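Ferripyochelin binding protein (Salmonella enterica subsp. enterica serovar Typhimurium, PDB 3R3R) binds a zinc ion and, as a member of the gamma-class carbonic anhydrase family, may have a related activity. Local coordinates at residues G41-V46 against D176-Q181; G142-G147 against Q152-S157. All blocks are in the same frame, centred on the assembly; numbering follows the deposited sequence.

Contact 1: residues G41-V46 against D176-Q181; sequences GIWPLV and DDYLSQ
Trp43 and Tyr178 alone make the contact between residues 41-46 and 176-181, and it is purely aromatic. The outer end of the indole, atoms CZ3 and CH2 of its six-membered ring, meets the phenol ring at its CD2 and CE2 atoms. The closest approach is 3.4 Å, from Trp43 CZ3 to Tyr178 CE2, and Trp43 CH2 lies 3.6 Å from the same Tyr178 CE2. Tyr178 CE2 comes in at the rim of the indole, close to the indole plane, whereas the indole reaches the phenol obliquely. The two planes are nearly perpendicular, at 86°, and the centroid of the six-membered ring stands 5.4 Å from that of the phenol. In Trp43, CG lies beside the backbone N and opposite the carbonyl carbon (chi1 -69°); this torsion, with the ring turned about CB-CG, directs the benzo ring to the helix.

Trp43 follows directly on strand 41-42, in one of the parallel sheets of the left-handed beta-helix, and Tyr178 sits near the C-terminal end of helix 158-182, which packs along that sheet. The contact thus ties an early coil to the single helix of the chain, across some 130 residues of sequence. Two turns earlier in the helix Tyr171 meets the indole edge-to-face, while Trp174 and Lys175, nearer to Tyr178, also touch it; Met23 of the neighbouring strand 23-24 touches Trp43, Tyr178 and Leu179.

Hydrogen bonds are made on each side separately. In the helix, Asp177 O accepts from Gln181 N at 3.2 Å and, in one of the two conformers of Ser180, from Ser180 OG. On the other side, Ser28 OG from the neighbouring coil bonds to both Trp43 O and Val46 N, bridging the two ends of the turn Trp43-Val46.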
loop_
_atom_site.group_PDB
_atom_site.type_symbol
_atom_site.label_atom_id
_atom_site.label_comp_id
_atom_site.label_asym_id
_atom_site.label_seq_id
_atom_site.Cartn_x
_atom_site.Cartn_y
_atom_site.Cartn_z
ATOM N N GLY A 41 -3.593 -1.642 -8.662
ATOM C CA GLY A 41 -4.142 -2.982 -8.612
ATOM C C GLY A 41 -4.266 -3.457 -7.188
ATOM O O GLY A 41 -3.266 -3.497 -6.468
ATOM N N ILE A 42 -5.487 -3.822 -6.796
ATOM C CA ILE A 42 -5.767 -4.388 -5.474
ATOM C C ILE A 42 -6.091 -5.865 -5.699
ATOM O O ILE A 42 -7.090 -6.215 -6.337
ATOM C CB ILE A 42 -6.956 -3.684 -4.788
ATOM C CG1 ILE A 42 -6.809 -2.156 -4.814
ATOM C CG2 ILE A 42 -7.181 -4.262 -3.381
ATOM C CD1 ILE A 42 -5.543 -1.638 -4.210
ATOM N N TRP A 43 -5.200 -6.717 -5.208
ATOM C CA TRP A 43 -5.209 -8.144 -5.492
ATOM C C TRP A 43 -6.155 -8.891 -4.520
ATOM O O TRP A 43 -6.772 -8.259 -3.662
ATOM C CB TRP A 43 -3.735 -8.620 -5.495
ATOM C CG TRP A 43 -3.054 -8.017 -6.691
ATOM C CD1 TRP A 43 -2.542 -6.745 -6.818
ATOM C CD2 TRP A 43 -2.940 -8.621 -7.983
ATOM N NE1 TRP A 43 -2.084 -6.543 -8.107
ATOM C CE2 TRP A 43 -2.324 -7.682 -8.839
ATOM C CE3 TRP A 43 -3.291 -9.880 -8.496
ATOM C CZ2 TRP A 43 -2.048 -7.964 -10.181
ATOM C CZ3 TRP A 43 -3.018 -10.154 -9.825
ATOM C CH2 TRP A 43 -2.409 -9.198 -10.652
ATOM N N PRO A 44 -6.306 -10.223 -4.673
ATOM C CA PRO A 44 -7.307 -10.914 -3.845
ATOM C C PRO A 44 -7.098 -10.849 -2.331
ATOM O O PRO A 44 -5.968 -10.813 -1.816
ATOM C CB PRO A 44 -7.218 -12.370 -4.326
ATOM C CG PRO A 44 -6.777 -12.237 -5.795
ATOM C CD PRO A 44 -5.800 -11.078 -5.766
ATOM N N LEU A 45 -8.225 -10.881 -1.626
ATOM C CA LEU A 45 -8.278 -10.964 -0.168
ATOM C C LEU A 45 -7.438 -9.877 0.498
ATOM O O LEU A 45 -6.680 -10.138 1.435
ATOM C CB LEU A 45 -7.904 -12.374 0.330
ATOM C CG LEU A 45 -8.825 -13.498 -0.188
ATOM C CD1 LEU A 45 -8.465 -14.834 0.448
ATOM C CD2 LEU A 45 -10.314 -13.199 0.037
ATOM N N VAL A 46 -7.600 -8.649 0.018
ATOM C CA VAL A 46 -7.008 -7.471 0.645
ATOM C C VAL A 46 -8.098 -6.697 1.370
ATOM O O VAL A 46 -9.220 -6.602 0.874
ATOM C CB VAL A 46 -6.373 -6.573 -0.447
ATOM C CG1 VAL A 46 -5.997 -5.208 0.090
ATOM C CG2 VAL A 46 -5.144 -7.239 -1.032
ATOM N N ASP A 176 -3.558 -5.427 -15.930
ATOM C CA ASP A 176 -4.198 -5.252 -17.228
ATOM C C ASP A 176 -4.605 -6.578 -17.890
ATOM O O ASP A 176 -5.619 -6.645 -18.580
ATOM C CB ASP A 176 -3.315 -4.400 -18.139
ATOM C CG ASP A 176 -3.371 -2.922 -17.783
ATOM O OD1 ASP A 176 -4.378 -2.484 -17.184
ATOM O OD2 ASP A 176 -2.418 -2.190 -18.119
ATOM N N ASP A 177 -3.832 -7.637 -17.658
ATOM C CA ASP A 177 -4.220 -8.969 -18.123
ATOM C C ASP A 177 -5.559 -9.361 -17.516
ATOM O O ASP A 177 -6.459 -9.815 -18.219
ATOM C CB ASP A 177 -3.171 -10.021 -17.755
ATOM C CG ASP A 177 -1.867 -9.867 -18.530
ATOM O OD1 ASP A 177 -1.842 -9.247 -19.620
ATOM O OD2 ASP A 177 -0.847 -10.398 -18.047
ATOM N N TYR A 178 -5.704 -9.190 -16.207
ATOM C CA TYR A 178 -6.975 -9.511 -15.573
ATOM C C TYR A 178 -8.121 -8.601 -16.022
ATOM O O TYR A 178 -9.226 -9.072 -16.261
ATOM C CB TYR A 178 -6.826 -9.509 -14.055
ATOM C CG TYR A 178 -6.017 -10.677 -13.559
ATOM C CD1 TYR A 178 -6.599 -11.935 -13.418
ATOM C CD2 TYR A 178 -4.669 -10.529 -13.242
ATOM C CE1 TYR A 178 -5.868 -13.012 -12.952
ATOM C CE2 TYR A 178 -3.920 -11.608 -12.781
ATOM C CZ TYR A 178 -4.536 -12.842 -12.617
ATOM O OH TYR A 178 -3.835 -13.931 -12.164
ATOM N N LEU A 179 -7.857 -7.309 -16.159
ATOM C CA LEU A 179 -8.887 -6.402 -16.625
ATOM C C LEU A 179 -9.330 -6.745 -18.041
ATOM O O LEU A 179 -10.500 -6.566 -18.383
ATOM C CB LEU A 179 -8.399 -4.963 -16.566
ATOM C CG LEU A 179 -8.202 -4.417 -15.158
ATOM C CD1 LEU A 179 -7.671 -2.989 -15.225
ATOM C CD2 LEU A 179 -9.500 -4.486 -14.356
ATOM N N SER A 180 -8.402 -7.221 -18.869
ATOM C CA SER A 180 -8.738 -7.571 -20.246
ATOM C C SER A 180 -9.658 -8.784 -20.255
ATOM O O SER A 180 -10.503 -8.920 -21.138
ATOM C CB SER A 180 -7.483 -7.840 -21.084
ATOM O OG SER A 180 -6.902 -9.085 -20.745
ATOM N N GLN A 181 -9.504 -9.660 -19.264
ATOM C CA GLN A 181 -10.387 -10.814 -19.141
ATOM C C GLN A 181 -11.813 -10.367 -18.819
ATOM O O GLN A 181 -12.774 -10.956 -19.309
ATOM C CB GLN A 181 -9.852 -11.810 -18.103
ATOM C CG GLN A 181 -8.627 -12.539 -18.636
ATOM C CD GLN A 181 -7.837 -13.336 -17.612
ATOM O OE1 GLN A 181 -8.281 -13.588 -16.479
ATOM N NE2 GLN A 181 -6.633 -13.734 -18.015
#

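Contact 2: residues G142-G147 against Q152-S157; sequences GYLYLG and QIRPLS
Tyr143 and Gln152 stack with ring and amide planes only 9° apart, the amide lying over one face of the phenol and Gln152 CD reaching to 3.4 Å from Tyr143 CD2. With CG anti to the backbone N (chi1 -170°), the extended Gln152 chain also runs alongside Tyr145 and points the same way, its CG 3.4 Å from Tyr145 CE1 in one of the two conformers of that tyrosine; here amide and ring are turned 57° apart. Tyr145 OH is hydrogen-bonded to Glu140 O. On its other flank the Tyr143 ring brings CE2 to 3.7 Å from Pro155 CG.

These side chains decorate an antiparallel hairpin of strands 143-146 and 151-155, which closes the C-terminal end of a beta-helix sheet: strand 143-146 runs parallel to strand 125-127, and the returning strand forms the edge. Straight backbone bonds join the pair, Leu144 N to Arg154 O and Ile153 N to Leu144 O, followed by Leu156 N to Gly142 O at 2.9 Å.

Across the sheet from Gln152, Leu144 CD2 rests over one face of the Arg154 guanidinium, 3.8 Å from Arg154 NH2. Arg154 NH1 donates a hydrogen bond to Pro155 O in the guanidinium plane and forms a salt bridge with Glu160 of the following helix. Leu156 CD2 tucks in 3.9 Å from Leu144 CB, whereas Leu146, in one of its two conformers, crosses Ile153 at about a right angle.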
loop_
_atom_site.group_PDB
_atom_site.type_symbol
_atom_site.label_atom_id
_atom_site.label_comp_id
_atom_site.label_asym_id
_atom_site.label_seq_id
_atom_site.Cartn_x
_atom_site.Cartn_y
_atom_site.Cartn_z
ATOM N N GLY A 142 17.222 4.930 -1.077
ATOM C CA GLY A 142 18.320 4.292 -1.782
ATOM C C GLY A 142 18.998 3.128 -1.088
ATOM O O GLY A 142 20.065 2.698 -1.517
ATOM N N TYR A 143 18.348 2.599 -0.053
ATOM C CA TYR A 143 18.904 1.520 0.760
ATOM C C TYR A 143 17.968 0.325 0.879
ATOM O O TYR A 143 16.745 0.430 0.667
ATOM C CB TYR A 143 19.232 2.007 2.179
ATOM C CG TYR A 143 20.406 2.949 2.226
ATOM C CD1 TYR A 143 20.253 4.294 1.909
ATOM C CD2 TYR A 143 21.676 2.498 2.564
ATOM C CE1 TYR A 143 21.336 5.158 1.935
ATOM C CE2 TYR A 143 22.758 3.357 2.598
ATOM C CZ TYR A 143 22.583 4.678 2.281
ATOM O OH TYR A 143 23.671 5.520 2.326
ATOM N N LEU A 144 18.587 -0.808 1.206
ATOM C CA LEU A 144 17.914 -2.027 1.621
ATOM C C LEU A 144 17.806 -2.050 3.139
ATOM O O LEU A 144 18.799 -1.822 3.839
ATOM C CB LEU A 144 18.734 -3.233 1.171
ATOM C CG LEU A 144 18.276 -4.586 1.724
ATOM C CD1 LEU A 144 16.900 -4.939 1.174
ATOM C CD2 LEU A 144 19.272 -5.686 1.384
ATOM N N TYR A 145 16.598 -2.333 3.625
ATOM C CA TYR A 145 16.339 -2.503 5.048
ATOM C C TYR A 145 15.759 -3.874 5.266
ATOM O O TYR A 145 14.925 -4.336 4.479
ATOM C CB TYR A 145 15.324 -1.459 5.522
ATOM C CG TYR A 145 15.837 -0.068 5.298
ATOM C CD1 TYR A 145 16.565 0.584 6.285
ATOM C CD2 TYR A 145 15.663 0.567 4.071
ATOM C CE1 TYR A 145 17.071 1.844 6.076
ATOM C CE2 TYR A 145 16.163 1.826 3.851
ATOM C CZ TYR A 145 16.872 2.465 4.860
ATOM O OH TYR A 145 17.394 3.717 4.660
ATOM N N LEU A 146 16.206 -4.532 6.323
ATOM C CA LEU A 146 15.539 -5.785 6.677
ATOM C C LEU A 146 15.732 -6.108 8.144
ATOM O O LEU A 146 16.574 -5.576 8.828
ATOM C CB LEU A 146 16.034 -6.915 5.781
ATOM C CG LEU A 146 17.487 -7.316 6.020
ATOM C CD1 LEU A 146 17.566 -8.431 7.050
ATOM C CD2 LEU A 146 18.173 -7.743 4.717
ATOM N N GLY A 147 14.802 -6.929 8.630
ATOM C CA GLY A 147 14.811 -7.347 10.017
ATOM C C GLY A 147 13.597 -6.866 10.775
ATOM O O GLY A 147 12.787 -6.079 10.283
ATOM N N GLN A 152 19.307 -0.813 8.499
ATOM C CA GLN A 152 19.783 -0.399 7.183
ATOM C C GLN A 152 20.964 -1.282 6.828
ATOM O O GLN A 152 21.979 -1.255 7.522
ATOM C CB GLN A 152 20.226 1.060 7.219
ATOM C CG GLN A 152 20.497 1.623 5.834
ATOM C CD GLN A 152 21.052 3.025 5.874
ATOM O OE1 GLN A 152 20.338 4.011 5.660
ATOM N NE2 GLN A 152 22.335 3.125 6.151
ATOM N N ILE A 153 20.850 -2.060 5.757
ATOM C CA ILE A 153 21.856 -3.069 5.432
ATOM C C ILE A 153 22.948 -2.489 4.536
ATOM O O ILE A 153 24.141 -2.615 4.838
ATOM C CB ILE A 153 21.205 -4.300 4.740
ATOM C CG1 ILE A 153 20.055 -4.851 5.587
ATOM C CG2 ILE A 153 22.233 -5.394 4.461
ATOM C CD1 ILE A 153 20.486 -5.283 6.956
ATOM N N ARG A 154 22.541 -1.836 3.447
ATOM C CA ARG A 154 23.491 -1.381 2.433
ATOM C C ARG A 154 22.728 -0.600 1.374
ATOM O O ARG A 154 21.507 -0.717 1.280
ATOM C CB ARG A 154 24.157 -2.581 1.768
ATOM C CG ARG A 154 23.168 -3.523 1.096
ATOM C CD ARG A 154 23.904 -4.502 0.207
ATOM N NE ARG A 154 23.029 -5.554 -0.307
ATOM C CZ ARG A 154 22.152 -5.403 -1.300
ATOM N NH1 ARG A 154 22.015 -4.230 -1.898
ATOM N NH2 ARG A 154 21.405 -6.430 -1.695
ATOM N N PRO A 155 23.436 0.203 0.564
ATOM C CA PRO A 155 22.753 0.847 -0.563
ATOM C C PRO A 155 22.235 -0.199 -1.534
ATOM O O PRO A 155 22.812 -1.283 -1.668
ATOM C CB PRO A 155 23.869 1.659 -1.232
ATOM C CG PRO A 155 24.849 1.902 -0.129
ATOM C CD PRO A 155 24.840 0.632 0.676
ATOM N N LEU A 156 21.134 0.128 -2.196
ATOM C CA LEU A 156 20.637 -0.668 -3.309
ATOM C C LEU A 156 21.650 -0.640 -4.434
ATOM O O LEU A 156 22.220 0.419 -4.751
ATOM C CB LEU A 156 19.335 -0.075 -3.846
ATOM C CG LEU A 156 18.155 -0.147 -2.874
ATOM C CD1 LEU A 156 16.890 0.312 -3.582
ATOM C CD2 LEU A 156 17.963 -1.563 -2.321
ATOM N N SER A 157 21.884 -1.795 -5.046
ATOM C CA SER A 157 22.683 -1.827 -6.259
ATOM C C SER A 157 21.902 -1.114 -7.359
ATOM O O SER A 157 20.677 -0.917 -7.254
ATOM C CB SER A 157 22.942 -3.263 -6.695
ATOM O OG SER A 157 21.717 -3.835 -7.143
HETATM O O HOH W 1 21.612 3.081 -3.825
#

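Both contacts involve the same sheet of the beta-helix, at strand 41-42 in contact 1 and at the terminal hairpin in contact 2, with their nearest atoms about 21 Å apart. Helix 158-182 connects them: it starts just after the returning strand of contact 2 and runs back along the sheet until its far end reaches contact 1. Each is partly buried, but contact 1 is a small long-range touch between one buried and one exposed aromatic side chain, burying 76 Å², whereas contact 2 is a local strand pairing that buries 594 Å² through backbone hydrogen bonds, amide-ring stacking and apolar packing. Both lie away from the zinc site.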